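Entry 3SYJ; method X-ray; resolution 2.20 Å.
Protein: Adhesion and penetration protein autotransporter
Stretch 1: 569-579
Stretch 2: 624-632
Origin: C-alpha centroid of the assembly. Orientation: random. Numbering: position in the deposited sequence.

Stretch 1 (569-579) LLSGGTNLKGD
Stretch 2 624-632: NRTFKAENF

The strand that begins at G573 and the strand that begins at R625 run parallel, their axes 34° apart and 4.6 Å at closest approach. The firm bridge pairs N575 with K628 (CA–CA 4.9 Å); K628 is extended at -147/134, whereas N575 at -133/66 has a reduced psi. Two backbone hydrogen bonds define this register: K628 N to T574 O (3.0 Å, 133°) and the nearly linear L576 N to K628 O (2.9 Å, 176°). Beyond it, E630 N reaches G578 O (2.9 Å, 151°), where stretch 2 turns its corner. G578 sits at 154/-168, angles that by themselves call for glycine.

Side chains add polar ties. T574 (chi1 p) offers OG1 as a second acceptor to K628 N at 3.0 Å. R625 (m, m, t) directs NE to S571 O (2.7 Å, 151°), which lies at the guanidinium edge, near its plane. D579 (m) receives N631 ND2 at OD1 (3.0 Å, 160°), and a weak bond joins N631 N to the same OD1 (3.0 Å, 124°).

Apolar contact centres on F627 (chi1 m, chi2 -80°): its CE1 lies 3.6 Å from G573 CA and 4.2 Å from L570 CB. L576 CB meets A629 CB at 4.1 Å.

Water adds further links, among them: one molecule bridges G572 O and T626 N (2.7 Å each), while another donates to D579 OD1 (2.8 Å) and E630 OE1 (2.6 Å), joining two carboxylates of like charge.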

ATOM      1  N   LEU A 569      29.969 -20.020 -15.850  1.00 16.80           N
ATOM      2  CA  LEU A 569      30.201 -18.592 -15.777  1.00 16.65           C
ATOM      3  C   LEU A 569      29.510 -17.889 -16.936  1.00 13.90           C
ATOM      4  O   LEU A 569      29.735 -18.224 -18.099  1.00 13.74           O
ATOM      5  CB  LEU A 569      31.703 -18.293 -15.791  1.00 17.37           C
ATOM      6  CG  LEU A 569      32.125 -16.842 -16.069  1.00 16.99           C
ATOM      7  CD1 LEU A 569      31.582 -15.897 -15.005  1.00 14.71           C
ATOM      8  CD2 LEU A 569      33.649 -16.721 -16.175  1.00 16.94           C
ATOM      9  N   LEU A 570      28.657 -16.925 -16.614  1.00 12.07           N
ATOM     10  CA  LEU A 570      28.067 -16.066 -17.632  1.00 16.01           C
ATOM     11  C   LEU A 570      28.645 -14.663 -17.478  1.00 19.41           C
ATOM     12  O   LEU A 570      28.396 -13.985 -16.478  1.00 19.40           O
ATOM     13  CB  LEU A 570      26.543 -16.041 -17.496  1.00 15.82           C
ATOM     14  CG  LEU A 570      25.900 -17.429 -17.507  1.00 11.97           C
ATOM     15  CD1 LEU A 570      24.428 -17.363 -17.141  1.00 16.53           C
ATOM     16  CD2 LEU A 570      26.090 -18.078 -18.865  1.00 12.23           C
ATOM     17  N   SER A 571      29.425 -14.226 -18.460  1.00 17.27           N
ATOM     18  CA  SER A 571      30.114 -12.951 -18.329  1.00 16.00           C
ATOM     19  C   SER A 571      29.671 -11.955 -19.385  1.00 16.77           C
ATOM     20  O   SER A 571      30.241 -10.873 -19.494  1.00 13.38           O
ATOM     21  CB  SER A 571      31.631 -13.149 -18.406  1.00 16.16           C
ATOM     22  OG  SER A 571      32.011 -13.571 -19.707  1.00 15.86           O
ATOM     23  N   GLY A 572      28.660 -12.326 -20.162  1.00 13.99           N
ATOM     24  CA  GLY A 572      28.173 -11.465 -21.226  1.00 14.69           C
ATOM     25  C   GLY A 572      26.866 -10.788 -20.865  1.00 17.88           C
ATOM     26  O   GLY A 572      26.854  -9.724 -20.245  1.00 18.72           O
ATOM     27  N   GLY A 573      25.750 -11.399 -21.242  1.00 16.44           N
ATOM     28  CA  GLY A 573      24.462 -10.831 -20.904  1.00 17.35           C
ATOM     29  C   GLY A 573      23.280 -11.727 -21.204  1.00 17.40           C
ATOM     30  O   GLY A 573      23.382 -12.670 -22.002  1.00 16.39           O
ATOM     31  N   THR A 574      22.162 -11.437 -20.540  1.00 16.51           N
ATOM     32  CA  THR A 574      20.883 -12.052 -20.872  1.00 17.22           C
ATOM     33  C   THR A 574      19.821 -10.977 -21.041  1.00 18.72           C
ATOM     34  O   THR A 574      19.790  -9.996 -20.298  1.00 16.06           O
ATOM     35  CB  THR A 574      20.382 -13.049 -19.794  1.00 16.55           C
ATOM     36  OG1 THR A 574      20.145 -12.360 -18.559  1.00 20.32           O
ATOM     37  CG2 THR A 574      21.378 -14.174 -19.577  1.00 16.07           C
ATOM     38  N   ASN A 575      18.957 -11.166 -22.033  1.00 17.50           N
ATOM     39  CA  ASN A 575      17.753 -10.362 -22.170  1.00 17.92           C
ATOM     40  C   ASN A 575      16.588 -11.298 -22.440  1.00 18.41           C
ATOM     41  O   ASN A 575      16.003 -11.277 -23.519  1.00 18.89           O
ATOM     42  CB  ASN A 575      17.894  -9.357 -23.308  1.00 16.23           C
ATOM     43  CG  ASN A 575      16.772  -8.346 -23.323  1.00 19.52           C
ATOM     44  OD1 ASN A 575      16.342  -7.886 -24.384  1.00 23.29           O
ATOM     45  ND2 ASN A 575      16.283  -7.995 -22.140  1.00 15.35           N
ATOM     46  N   LEU A 576      16.257 -12.124 -21.456  1.00 19.66           N
ATOM     47  CA  LEU A 576      15.363 -13.249 -21.687  1.00 18.48           C
ATOM     48  C   LEU A 576      13.900 -12.961 -21.447  1.00 22.41           C
ATOM     49  O   LEU A 576      13.503 -12.557 -20.357  1.00 24.67           O
ATOM     50  CB  LEU A 576      15.768 -14.444 -20.830  1.00 18.06           C
ATOM     51  CG  LEU A 576      17.055 -15.137 -21.255  1.00 18.91           C
ATOM     52  CD1 LEU A 576      17.469 -16.158 -20.216  1.00 21.31           C
ATOM     53  CD2 LEU A 576      16.870 -15.784 -22.605  1.00 18.15           C
ATOM     54  N   LYS A 577      13.101 -13.195 -22.480  1.00 24.28           N
ATOM     55  CA  LYS A 577      11.667 -13.302 -22.317  1.00 22.73           C
ATOM     56  C   LYS A 577      11.433 -14.759 -21.931  1.00 26.73           C
ATOM     57  O   LYS A 577      11.143 -15.602 -22.776  1.00 24.45           O
ATOM     58  CB  LYS A 577      10.969 -12.972 -23.628  1.00 29.19           C
ATOM     59  CG  LYS A 577       9.892 -11.913 -23.503  1.00 43.70           C
ATOM     60  CD  LYS A 577      10.501 -10.517 -23.400  1.00 42.22           C
ATOM     61  CE  LYS A 577       9.423  -9.455 -23.171  1.00 52.54           C
ATOM     62  NZ  LYS A 577       9.870  -8.089 -23.568  1.00 49.75           N
ATOM     63  N   GLY A 578      11.601 -15.050 -20.646  1.00 26.09           N
ATOM     64  CA  GLY A 578      11.624 -16.411 -20.157  1.00 22.38           C
ATOM     65  C   GLY A 578      12.435 -16.471 -18.881  1.00 26.61           C
ATOM     66  O   GLY A 578      12.775 -15.437 -18.304  1.00 27.56           O
ATOM     67  N   ASP A 579      12.762 -17.680 -18.443  1.00 23.75           N
ATOM     68  CA  ASP A 579      13.385 -17.869 -17.147  1.00 22.84           C
ATOM     69  C   ASP A 579      14.781 -18.435 -17.261  1.00 25.07           C
ATOM     70  O   ASP A 579      15.158 -18.978 -18.299  1.00 25.77           O
ATOM     71  CB  ASP A 579      12.566 -18.845 -16.308  1.00 28.14           C
ATOM     72  CG  ASP A 579      11.178 -18.347 -16.022  1.00 27.02           C
ATOM     73  OD1 ASP A 579      10.949 -17.124 -16.118  1.00 28.14           O
ATOM     74  OD2 ASP A 579      10.317 -19.186 -15.695  1.00 35.43           O
ATOM     75  N   ASN A 624      31.496  -3.683 -17.225  1.00 16.81           N
ATOM     76  CA  ASN A 624      30.255  -3.844 -16.470  1.00 19.37           C
ATOM     77  C   ASN A 624      29.141  -4.478 -17.306  1.00 19.82           C
ATOM     78  O   ASN A 624      28.953  -4.124 -18.474  1.00 18.38           O
ATOM     79  CB  ASN A 624      29.802  -2.499 -15.903  1.00 20.40           C
ATOM     80  CG  ASN A 624      30.749  -1.973 -14.834  1.00 25.12           C
ATOM     81  OD1 ASN A 624      31.302  -2.738 -14.039  1.00 23.58           O
ATOM     82  ND2 ASN A 624      30.944  -0.662 -14.815  1.00 24.66           N
ATOM     83  N   ARG A 625      28.406  -5.413 -16.704  1.00 16.24           N
ATOM     84  CA  ARG A 625      27.368  -6.156 -17.420  1.00 17.76           C
ATOM     85  C   ARG A 625      25.960  -6.004 -16.828  1.00 18.83           C
ATOM     86  O   ARG A 625      25.783  -5.602 -15.673  1.00 19.89           O
ATOM     87  CB  ARG A 625      27.722  -7.645 -17.488  1.00 18.06           C
ATOM     88  CG  ARG A 625      29.067  -7.956 -18.129  1.00 15.97           C
ATOM     89  CD  ARG A 625      29.144  -7.468 -19.567  1.00 15.07           C
ATOM     90  NE  ARG A 625      30.078  -8.269 -20.355  1.00 13.88           N
ATOM     91  CZ  ARG A 625      30.492  -7.965 -21.580  1.00 15.22           C
ATOM     92  NH1 ARG A 625      30.065  -6.858 -22.167  1.00 15.45           N
ATOM     93  NH2 ARG A 625      31.335  -8.769 -22.217  1.00 16.65           N
ATOM     94  N   THR A 626      24.959  -6.332 -17.634  1.00 15.83           N
ATOM     95  CA  THR A 626      23.582  -6.334 -17.178  1.00 18.17           C
ATOM     96  C   THR A 626      22.984  -7.686 -17.501  1.00 18.69           C
ATOM     97  O   THR A 626      23.316  -8.303 -18.515  1.00 16.56           O
ATOM     98  CB  THR A 626      22.723  -5.252 -17.867  1.00 17.72           C
ATOM     99  OG1 THR A 626      22.692  -5.487 -19.280  1.00 17.48           O
ATOM    100  CG2 THR A 626      23.270  -3.873 -17.604  1.00 14.79           C
ATOM    101  N   PHE A 627      22.111  -8.150 -16.622  1.00 18.47           N
ATOM    102  CA  PHE A 627      21.402  -9.392 -16.846  1.00 20.95           C
ATOM    103  C   PHE A 627      19.923  -9.178 -16.592  1.00 20.40           C
ATOM    104  O   PHE A 627      19.535  -8.452 -15.676  1.00 21.08           O
ATOM    105  CB  PHE A 627      21.948 -10.491 -15.940  1.00 19.22           C
ATOM    106  CG  PHE A 627      23.346 -10.911 -16.278  1.00 19.67           C
ATOM    107  CD1 PHE A 627      23.585 -11.783 -17.326  1.00 21.82           C
ATOM    108  CD2 PHE A 627      24.424 -10.435 -15.549  1.00 19.92           C
ATOM    109  CE1 PHE A 627      24.873 -12.181 -17.637  1.00 17.57           C
ATOM    110  CE2 PHE A 627      25.715 -10.826 -15.856  1.00 16.88           C
ATOM    111  CZ  PHE A 627      25.937 -11.701 -16.900  1.00 17.46           C
ATOM    112  N   LYS A 628      19.102  -9.804 -17.424  1.00 20.58           N
ATOM    113  CA  LYS A 628      17.662  -9.700 -17.290  1.00 21.36           C
ATOM    114  C   LYS A 628      16.958 -10.981 -17.705  1.00 21.60           C
ATOM    115  O   LYS A 628      17.266 -11.580 -18.739  1.00 19.73           O
ATOM    116  CB  LYS A 628      17.124  -8.539 -18.122  1.00 23.40           C
ATOM    117  CG  LYS A 628      15.616  -8.390 -18.035  1.00 25.89           C
ATOM    118  CD  LYS A 628      15.160  -7.042 -18.574  1.00 34.79           C
ATOM    119  CE  LYS A 628      13.635  -6.966 -18.622  1.00 39.51           C
ATOM    120  NZ  LYS A 628      13.138  -5.841 -19.465  1.00 42.63           N
ATOM    121  N   ALA A 629      16.014 -11.398 -16.878  1.00 18.93           N
ATOM    122  CA  ALA A 629      15.125 -12.482 -17.219  1.00 21.64           C
ATOM    123  C   ALA A 629      13.803 -12.194 -16.525  1.00 25.56           C
ATOM    124  O   ALA A 629      13.709 -11.260 -15.724  1.00 22.73           O
ATOM    125  CB  ALA A 629      15.700 -13.813 -16.756  1.00 16.66           C
ATOM    126  N   GLU A 630      12.779 -12.978 -16.841  1.00 24.41           N
ATOM    127  CA  GLU A 630      11.515 -12.904 -16.114  1.00 26.12           C
ATOM    128  C   GLU A 630      11.678 -13.497 -14.706  1.00 22.80           C
ATOM    129  O   GLU A 630      11.449 -12.818 -13.708  1.00 21.12           O
ATOM    130  CB  GLU A 630      10.382 -13.565 -16.922  1.00 24.05           C
ATOM    131  CG  GLU A 630      10.058 -12.785 -18.215  1.00 22.75           C
ATOM    132  CD  GLU A 630       8.962 -13.400 -19.088  1.00 28.61           C
ATOM    133  OE1 GLU A 630       8.508 -14.526 -18.815  1.00 30.40           O
ATOM    134  OE2 GLU A 630       8.555 -12.744 -20.071  1.00 28.97           O
ATOM    135  N   ASN A 631      12.105 -14.750 -14.625  1.00 20.28           N
ATOM    136  CA  ASN A 631      12.349 -15.363 -13.328  1.00 22.84           C
ATOM    137  C   ASN A 631      13.693 -16.059 -13.262  1.00 22.70           C
ATOM    138  O   ASN A 631      14.164 -16.622 -14.251  1.00 21.35           O
ATOM    139  CB  ASN A 631      11.256 -16.376 -12.976  1.00 23.19           C
ATOM    140  CG  ASN A 631       9.867 -15.766 -12.970  1.00 29.76           C
ATOM    141  OD1 ASN A 631       9.364 -15.330 -11.930  1.00 24.28           O
ATOM    142  ND2 ASN A 631       9.238 -15.731 -14.139  1.00 27.87           N
ATOM    143  N   PHE A 632      14.303 -16.014 -12.084  1.00 18.60           N
ATOM    144  CA  PHE A 632      15.437 -16.860 -11.771  1.00 21.40           C
ATOM    145  C   PHE A 632      14.947 -17.917 -10.791  1.00 24.31           C
ATOM    146  O   PHE A 632      14.648 -17.622  -9.638  1.00 26.15           O
ATOM    147  CB  PHE A 632      16.571 -16.051 -11.139  1.00 20.60           C
ATOM    148  CG  PHE A 632      17.020 -14.887 -11.972  1.00 21.38           C
ATOM    149  CD1 PHE A 632      18.006 -15.046 -12.935  1.00 19.34           C
ATOM    150  CD2 PHE A 632      16.457 -13.632 -11.789  1.00 18.92           C
ATOM    151  CE1 PHE A 632      18.417 -13.977 -13.705  1.00 23.26           C
ATOM    152  CE2 PHE A 632      16.864 -12.556 -12.550  1.00 21.53           C
ATOM    153  CZ  PHE A 632      17.846 -12.724 -13.513  1.00 19.65           C
TER
HETATM  154  O   HOH W   1      31.861 -11.666 -21.965  1.00 11.09           O
HETATM  155  O   HOH W   2      25.469  -7.449 -20.017  1.00 14.52           O
HETATM  156  O   HOH W   3      20.402  -6.862 -20.269  1.00 24.36           O
HETATM  157  O   HOH W   4       8.533 -16.813 -17.543  1.00 35.31           O